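Local coordinates for scyllo-inosose 3-dehydrogenase (Thermotoga maritima, PDB 3IP1), which catalyses the NAD(+)-dependent oxidation of scyllo-inosose to 3-dehydro-scyllo-inosose, probably in myo-inositol degradation, and binds two zinc ions per subunit, at residues Asn112-Lys117 / Ile121-Cys126; Arg176-Val181 / Asp185-Ala190; Leu193-Ser198 / Gln342-His347. All coordinates share one frame; numbering follows the deposited sequence.

From the N terminus, contact 1 comes first. It closes the short loop between residues 112-117 and 121-126, in the GroES-like part of the chain. Contact 2 follows, closing an equally short loop where 176-181 leads, by three residues, to helix 185-192. The two touch: F188 and E179 of contact 2 lie on P124 of contact 1. Contact 3 opens just beyond, on helix 194-207. It spans about 140 residues to reach 342-347, past the last strand of the parallel sheet. The three loops are in series; none nests or crosses. Contact 3 ties the metal-site helix to the end of the nucleotide-binding part, and C126 of contact 1 packs on V194.

Contact 1 of 3, residues Asn112-Lys117 / Ile121-Cys126; sequences NRRTNK and IGEPVC
E123 reaches the guanidinium group of R114 with both carboxylate oxygens. The grip is side-on. NE of R114 donates to OE2 of E123 at 2.9 Å, nearly straight (161°) and on the syn lone pair of that oxygen. NH2 of R114 donates to OE1 of E123 at 3.1 Å. This second bond is more bent, because OE1 lies tilted from the guanidinium plane. The two flat groups are 31° apart. R114 bends at chi3 (56°), which turns NE and NH2 back toward the glutamate. CG2 of T115 lies on one guanidinium face, toward the rim.

N112 meets the carboxylate from a different direction. Its ND2 donates to OE2 of E123 at 2.8 Å, from above the carboxylate plane. OE2 therefore accepts from both N112 and R114, and the OG of S174 is a further partner. These bonds fix the carboxylate in a buried place, where the arginine probably helps to keep it ionised. The other end of the N112 amide is also used: its OD1 accepts from the backbone N of R114 at 2.9 Å, forming an Asx turn.

R113 and R114 offer their carbonyl oxygens to R308 of the third subunit. The arrangement is a tight turn between strands 111-112 and 117-118, with a G1 beta bulge at N116 and K117, bonded to E123, just before strand 124-127 in the GroES-like domain.

Contact 2 of 3, residues Arg176-Val181 / Asp185-Ala190; sequences RELEGV and DRLFLA
L178 carries the contact with L187 of helix 185-192. It closes a short 3-10 segment, residues 176-178, that follows strand 172-174. Its CB rests on CG of L187 at 3.9 Å. Further out, CD1 of L178 lies 3.9 Å from CB of A190, one helical turn beyond L187. The leucine therefore lies along the helix rather than meeting one residue. Its CG stands anti to the carbonyl carbon (chi1 -54°), and this carries CD1 toward A190. M357 and A358 of helix 349-358 also touch L178.

This is the lead-in to the helix that runs toward the catalytic metal site of the zinc-containing alcohol dehydrogenase fold. The contact is apolar packing, and A190 is about 12 Å from the metal ligands E98 and E195, side chain to side chain.

E179 comes next and crosses L187 at an angle. CG of E179 sits 3.7 Å from CD1 of L187, while CB leaves its backbone away from the helix. The same CD1 is 3.7 Å from the backbone C of L178, so this methyl lies against the chain where the two residues join. In the turn that follows, the backbone N of V181 donates to O of L178 at 3.1 Å.

Contact 3 of 3, residues Leu193-Ser198 / Gln342-His347; sequences LVEPTS and QGHSGH. With CD (cadmium ion), chain F.
E195 lays its CG over one face of the H344 imidazole. The carbon is 3.8 Å from the ring centroid and 19° off the ring normal, a CH-pi contact, though displaced toward the rim on the ND1 and CE1 side. The carboxylate beyond it stands steeply to the ring, with the two planes 78° apart. OE2 of E195 comes within 3.0 Å of ND1 of H344, but the angle is too poor for a hydrogen bond.

E195 is bent at chi2, which carries the carboxylate between the ring and the metal. OE1 binds the cadmium ion at 2.7 Å, and OE2 lies near the imidazole. H97 and E98 complete the protein ligands of this cadmium site, and a water binds the metal at 2.4 Å. H97, E98 and E195 are also ligands of the first zinc, so the cadmium ion probably takes the place of the catalytic zinc. C68, a further zinc ligand, is not among the cadmium ligands.

H344 takes the sterically tight first torsion (chi1 52°), which brings its ring beside E195. Its NE2 is bonded to the backbone N of E129 and M130. With an alanine in place of H344, those two amides would probably lose their acceptor, and the CG of E195 would lose the ring it packs on.

Closer to the backbone, CB of S198 packs on CB of H344 at 3.7 Å. OG of S198 turns back and donates to O of V194 at 2.7 Å, so it is spent within its own helix. That helix, 194-207, also faces helix 349-358 through F350 and V353, and helix 224-235 through T197. The loop 342-347 passes beside it, running from strand 337-340 to helix 349-358.

Contact 1 of 3, residues Asn112-Lys117 / Ile121-Cys126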
# COMPACT_ATOMS: atom_id res chain seq x y z
N ASN A 112 -18.48 25.50 2.62
CA ASN A 112 -18.29 24.80 1.35
C ASN A 112 -16.81 24.46 1.18
O ASN A 112 -15.96 25.36 1.15
CB ASN A 112 -18.76 25.68 0.19
CG ASN A 112 -18.65 24.98 -1.15
OD1 ASN A 112 -18.09 23.90 -1.25
ND2 ASN A 112 -19.17 25.61 -2.21
N ARG A 113 -16.51 23.16 1.08
CA ARG A 113 -15.13 22.71 0.88
C ARG A 113 -14.47 23.27 -0.38
O ARG A 113 -13.26 23.50 -0.37
CB ARG A 113 -15.04 21.19 0.85
CG ARG A 113 -15.01 20.55 2.22
CD ARG A 113 -15.10 19.05 2.09
NE ARG A 113 -16.48 18.65 1.83
CZ ARG A 113 -17.26 18.01 2.70
NH1 ARG A 113 -18.52 17.71 2.37
NH2 ARG A 113 -16.79 17.69 3.90
N ARG A 114 -15.25 23.49 -1.45
CA ARG A 114 -14.73 24.14 -2.67
C ARG A 114 -13.96 25.43 -2.38
O ARG A 114 -12.93 25.69 -2.99
CB ARG A 114 -15.84 24.42 -3.69
CG ARG A 114 -15.29 25.00 -5.02
CD ARG A 114 -16.36 25.34 -6.06
NE ARG A 114 -17.38 26.26 -5.56
CZ ARG A 114 -17.31 27.59 -5.60
NH1 ARG A 114 -16.25 28.22 -6.09
NH2 ARG A 114 -18.32 28.31 -5.13
N THR A 115 -14.46 26.24 -1.43
CA THR A 115 -13.90 27.57 -1.18
C THR A 115 -13.32 27.71 0.21
O THR A 115 -12.61 28.67 0.48
CB THR A 115 -14.98 28.65 -1.33
OG1 THR A 115 -16.07 28.37 -0.43
CG2 THR A 115 -15.50 28.71 -2.77
N ASN A 116 -13.61 26.76 1.09
CA ASN A 116 -13.35 26.92 2.52
C ASN A 116 -14.03 28.16 3.11
O ASN A 116 -13.57 28.73 4.09
CB ASN A 116 -11.85 26.90 2.84
CG ASN A 116 -11.59 26.63 4.32
OD1 ASN A 116 -12.30 25.83 4.95
ND2 ASN A 116 -10.58 27.28 4.87
N LYS A 117 -15.16 28.53 2.52
CA LYS A 117 -16.00 29.61 3.01
C LYS A 117 -17.43 29.16 3.09
O LYS A 117 -17.80 28.14 2.50
CB LYS A 117 -15.86 30.85 2.12
CG LYS A 117 -14.49 31.49 2.25
CD LYS A 117 -14.21 32.48 1.14
CE LYS A 117 -12.84 33.11 1.36
NZ LYS A 117 -12.56 34.19 0.36
N ILE A 121 -25.70 31.18 -1.42
CA ILE A 121 -27.00 30.92 -2.03
C ILE A 121 -26.79 30.74 -3.53
O ILE A 121 -26.06 31.50 -4.16
CB ILE A 121 -28.00 32.05 -1.72
CG1 ILE A 121 -28.39 31.99 -0.23
CG2 ILE A 121 -29.24 31.96 -2.65
CD1 ILE A 121 -29.32 33.15 0.27
N GLY A 122 -27.42 29.72 -4.10
CA GLY A 122 -27.26 29.44 -5.52
C GLY A 122 -26.24 28.37 -5.87
O GLY A 122 -26.19 27.92 -7.00
N GLU A 123 -25.40 27.95 -4.91
CA GLU A 123 -24.38 26.92 -5.18
C GLU A 123 -25.05 25.57 -5.48
O GLU A 123 -25.89 25.12 -4.69
CB GLU A 123 -23.43 26.78 -3.99
CG GLU A 123 -22.39 25.68 -4.12
CD GLU A 123 -21.13 26.10 -4.89
OE1 GLU A 123 -21.16 27.15 -5.56
OE2 GLU A 123 -20.10 25.38 -4.84
N PRO A 124 -24.69 24.93 -6.62
CA PRO A 124 -25.22 23.59 -6.93
C PRO A 124 -24.46 22.52 -6.15
O PRO A 124 -23.21 22.51 -6.15
CB PRO A 124 -24.97 23.44 -8.43
CG PRO A 124 -23.80 24.37 -8.74
CD PRO A 124 -23.80 25.45 -7.69
N VAL A 125 -25.20 21.61 -5.52
CA VAL A 125 -24.58 20.60 -4.67
C VAL A 125 -25.22 19.23 -4.79
O VAL A 125 -26.37 19.11 -5.25
CB VAL A 125 -24.57 21.02 -3.16
CG1 VAL A 125 -23.68 22.22 -2.95
CG2 VAL A 125 -25.98 21.31 -2.64
N CYS A 126 -24.47 18.21 -4.39
CA CYS A 126 -25.04 16.91 -4.09
C CYS A 126 -24.61 16.59 -2.66
O CYS A 126 -23.77 17.28 -2.10
CB CYS A 126 -24.54 15.84 -5.06
SG CYS A 126 -22.76 15.56 -4.96

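Contact 2 of 3, residues Arg176-Val181 / Asp185-Ala190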
# COMPACT_ATOMS: atom_id res chain seq x y z
N ARG A 176 -19.99 22.70 -9.02
CA ARG A 176 -19.51 23.81 -9.89
C ARG A 176 -18.78 23.32 -11.14
O ARG A 176 -18.96 23.83 -12.25
CB ARG A 176 -18.55 24.73 -9.12
CG ARG A 176 -19.21 25.77 -8.25
CD ARG A 176 -19.29 27.12 -8.97
NE ARG A 176 -17.99 27.55 -9.48
CZ ARG A 176 -17.76 28.76 -9.96
NH1 ARG A 176 -16.56 29.09 -10.41
NH2 ARG A 176 -18.74 29.65 -9.98
N GLU A 177 -17.92 22.33 -10.94
CA GLU A 177 -17.15 21.76 -12.06
C GLU A 177 -18.01 21.25 -13.23
O GLU A 177 -17.50 21.08 -14.34
CB GLU A 177 -16.28 20.59 -11.58
CG GLU A 177 -15.06 20.95 -10.72
CD GLU A 177 -14.52 19.70 -10.03
OE1 GLU A 177 -13.41 19.23 -10.41
OE2 GLU A 177 -15.22 19.16 -9.14
N LEU A 178 -19.28 20.97 -12.99
CA LEU A 178 -20.15 20.46 -14.06
C LEU A 178 -20.75 21.58 -14.90
O LEU A 178 -21.34 21.33 -15.95
CB LEU A 178 -21.26 19.55 -13.51
CG LEU A 178 -20.89 18.35 -12.62
CD1 LEU A 178 -22.14 17.53 -12.30
CD2 LEU A 178 -19.83 17.45 -13.24
N GLU A 179 -20.62 22.82 -14.44
CA GLU A 179 -21.20 23.94 -15.18
C GLU A 179 -20.54 24.10 -16.54
O GLU A 179 -19.32 24.17 -16.64
CB GLU A 179 -21.12 25.23 -14.36
CG GLU A 179 -22.19 25.31 -13.27
CD GLU A 179 -21.93 26.43 -12.27
OE1 GLU A 179 -20.91 27.13 -12.44
OE2 GLU A 179 -22.72 26.60 -11.32
N GLY A 180 -21.34 24.13 -17.60
CA GLY A 180 -20.81 24.32 -18.94
C GLY A 180 -20.37 23.02 -19.58
O GLY A 180 -20.02 22.99 -20.76
N VAL A 181 -20.38 21.95 -18.79
CA VAL A 181 -20.21 20.60 -19.30
C VAL A 181 -21.60 19.98 -19.44
O VAL A 181 -21.92 19.35 -20.44
CB VAL A 181 -19.34 19.75 -18.35
CG1 VAL A 181 -19.10 18.36 -18.95
CG2 VAL A 181 -18.01 20.44 -18.05
N ASP A 185 -30.79 21.26 -16.62
CA ASP A 185 -31.24 20.17 -15.74
C ASP A 185 -30.31 18.96 -15.73
O ASP A 185 -30.26 18.23 -14.74
CB ASP A 185 -32.64 19.70 -16.12
CG ASP A 185 -33.74 20.63 -15.65
OD1 ASP A 185 -33.46 21.59 -14.88
OD2 ASP A 185 -34.89 20.40 -16.05
N ARG A 186 -29.62 18.73 -16.84
CA ARG A 186 -28.67 17.62 -16.96
C ARG A 186 -27.56 17.71 -15.89
O ARG A 186 -27.05 16.69 -15.44
CB ARG A 186 -28.06 17.56 -18.36
CG ARG A 186 -28.99 16.95 -19.42
CD ARG A 186 -28.34 16.86 -20.83
NE ARG A 186 -26.97 16.33 -20.81
CZ ARG A 186 -26.65 15.07 -20.54
NH1 ARG A 186 -27.60 14.18 -20.26
NH2 ARG A 186 -25.38 14.68 -20.54
N LEU A 187 -27.21 18.93 -15.49
CA LEU A 187 -26.25 19.12 -14.40
C LEU A 187 -26.75 18.44 -13.12
O LEU A 187 -25.99 17.79 -12.41
CB LEU A 187 -26.01 20.61 -14.14
CG LEU A 187 -24.91 20.93 -13.11
CD1 LEU A 187 -24.16 22.21 -13.50
CD2 LEU A 187 -25.45 21.05 -11.70
N PHE A 188 -28.04 18.61 -12.83
CA PHE A 188 -28.62 18.08 -11.62
C PHE A 188 -28.88 16.58 -11.75
O PHE A 188 -28.67 15.81 -10.81
CB PHE A 188 -29.86 18.87 -11.23
CG PHE A 188 -29.56 20.31 -10.89
CD1 PHE A 188 -28.88 20.64 -9.72
CD2 PHE A 188 -29.93 21.34 -11.77
CE1 PHE A 188 -28.57 21.96 -9.41
CE2 PHE A 188 -29.64 22.69 -11.48
CZ PHE A 188 -28.96 23.00 -10.30
N LEU A 189 -29.30 16.16 -12.93
CA LEU A 189 -29.34 14.75 -13.24
C LEU A 189 -27.98 14.07 -12.95
O LEU A 189 -27.95 13.02 -12.32
CB LEU A 189 -29.79 14.52 -14.69
CG LEU A 189 -31.24 14.90 -15.03
CD1 LEU A 189 -31.55 14.51 -16.46
CD2 LEU A 189 -32.27 14.29 -14.07
N ALA A 190 -26.88 14.67 -13.41
CA ALA A 190 -25.55 14.08 -13.20
C ALA A 190 -25.22 14.04 -11.70
O ALA A 190 -24.72 13.04 -11.18
CB ALA A 190 -24.47 14.83 -13.98

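Contact 3 of 3, residues Leu193-Ser198 / Gln342-His347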
# COMPACT_ATOMS: atom_id res chain seq x y z
N LEU A 193 -26.63 11.30 -9.54
CA LEU A 193 -25.97 10.02 -9.74
C LEU A 193 -24.61 9.91 -9.03
O LEU A 193 -23.91 8.91 -9.20
CB LEU A 193 -25.81 9.77 -11.25
CG LEU A 193 -27.12 9.43 -11.97
CD1 LEU A 193 -27.07 9.74 -13.47
CD2 LEU A 193 -27.50 7.98 -11.76
N VAL A 194 -24.20 10.92 -8.26
CA VAL A 194 -22.87 10.88 -7.62
C VAL A 194 -22.83 9.83 -6.51
O VAL A 194 -21.85 9.08 -6.38
CB VAL A 194 -22.44 12.27 -7.07
CG1 VAL A 194 -21.14 12.14 -6.21
CG2 VAL A 194 -22.27 13.26 -8.22
N GLU A 195 -23.90 9.77 -5.73
CA GLU A 195 -23.97 8.80 -4.64
C GLU A 195 -23.84 7.34 -5.11
O GLU A 195 -22.94 6.63 -4.66
CB GLU A 195 -25.23 9.05 -3.77
CG GLU A 195 -25.27 8.31 -2.43
CD GLU A 195 -25.88 6.92 -2.51
OE1 GLU A 195 -26.50 6.56 -3.53
OE2 GLU A 195 -25.74 6.15 -1.52
N PRO A 196 -24.72 6.87 -6.01
CA PRO A 196 -24.51 5.47 -6.45
C PRO A 196 -23.18 5.26 -7.19
O PRO A 196 -22.60 4.16 -7.15
CB PRO A 196 -25.70 5.19 -7.39
CG PRO A 196 -26.21 6.56 -7.80
CD PRO A 196 -25.96 7.44 -6.59
N THR A 197 -22.69 6.29 -7.88
CA THR A 197 -21.43 6.15 -8.62
C THR A 197 -20.28 6.02 -7.61
O THR A 197 -19.32 5.27 -7.84
CB THR A 197 -21.19 7.34 -9.61
OG1 THR A 197 -22.29 7.40 -10.55
CG2 THR A 197 -19.86 7.16 -10.40
N SER A 198 -20.43 6.71 -6.47
CA SER A 198 -19.43 6.70 -5.39
C SER A 198 -19.43 5.40 -4.62
O SER A 198 -18.40 5.00 -4.07
CB SER A 198 -19.66 7.88 -4.44
OG SER A 198 -19.43 9.11 -5.12
N GLN A 342 -18.78 -1.25 1.55
CA GLN A 342 -20.08 -0.60 1.76
C GLN A 342 -19.90 0.92 1.82
O GLN A 342 -18.82 1.41 2.22
CB GLN A 342 -20.77 -1.10 3.04
CG GLN A 342 -20.33 -0.37 4.33
CD GLN A 342 -21.10 -0.83 5.58
OE1 GLN A 342 -21.95 -1.70 5.51
NE2 GLN A 342 -20.78 -0.22 6.73
N GLY A 343 -20.93 1.66 1.40
CA GLY A 343 -20.93 3.12 1.57
C GLY A 343 -20.22 3.88 0.47
O GLY A 343 -19.81 3.31 -0.57
N HIS A 344 -20.05 5.18 0.69
CA HIS A 344 -19.59 6.07 -0.37
C HIS A 344 -18.88 7.30 0.23
O HIS A 344 -18.45 8.18 -0.50
CB HIS A 344 -20.81 6.52 -1.18
CG HIS A 344 -21.90 7.08 -0.32
ND1 HIS A 344 -23.08 6.41 -0.09
CD2 HIS A 344 -21.97 8.22 0.40
CE1 HIS A 344 -23.84 7.12 0.73
NE2 HIS A 344 -23.19 8.23 1.03
N SER A 345 -18.79 7.35 1.55
CA SER A 345 -18.20 8.50 2.26
C SER A 345 -16.69 8.37 2.40
O SER A 345 -16.14 7.30 2.16
CB SER A 345 -18.86 8.66 3.65
OG SER A 345 -20.26 8.89 3.52
N GLY A 346 -16.04 9.48 2.74
CA GLY A 346 -14.61 9.51 3.03
C GLY A 346 -13.72 9.39 1.82
O GLY A 346 -14.21 9.25 0.68
N HIS A 347 -12.40 9.47 2.06
CA HIS A 347 -11.35 9.16 1.04
C HIS A 347 -11.33 10.09 -0.16
O HIS A 347 -10.54 9.90 -1.06
CB HIS A 347 -11.47 7.69 0.58
CG HIS A 347 -11.56 6.72 1.72
ND1 HIS A 347 -10.47 6.37 2.50
CD2 HIS A 347 -12.63 6.09 2.27
CE1 HIS A 347 -10.86 5.54 3.45
NE2 HIS A 347 -12.16 5.35 3.34
CD CD F . -28.41 4.66 -3.30
O HOH W 1 -26.72 3.35 -4.29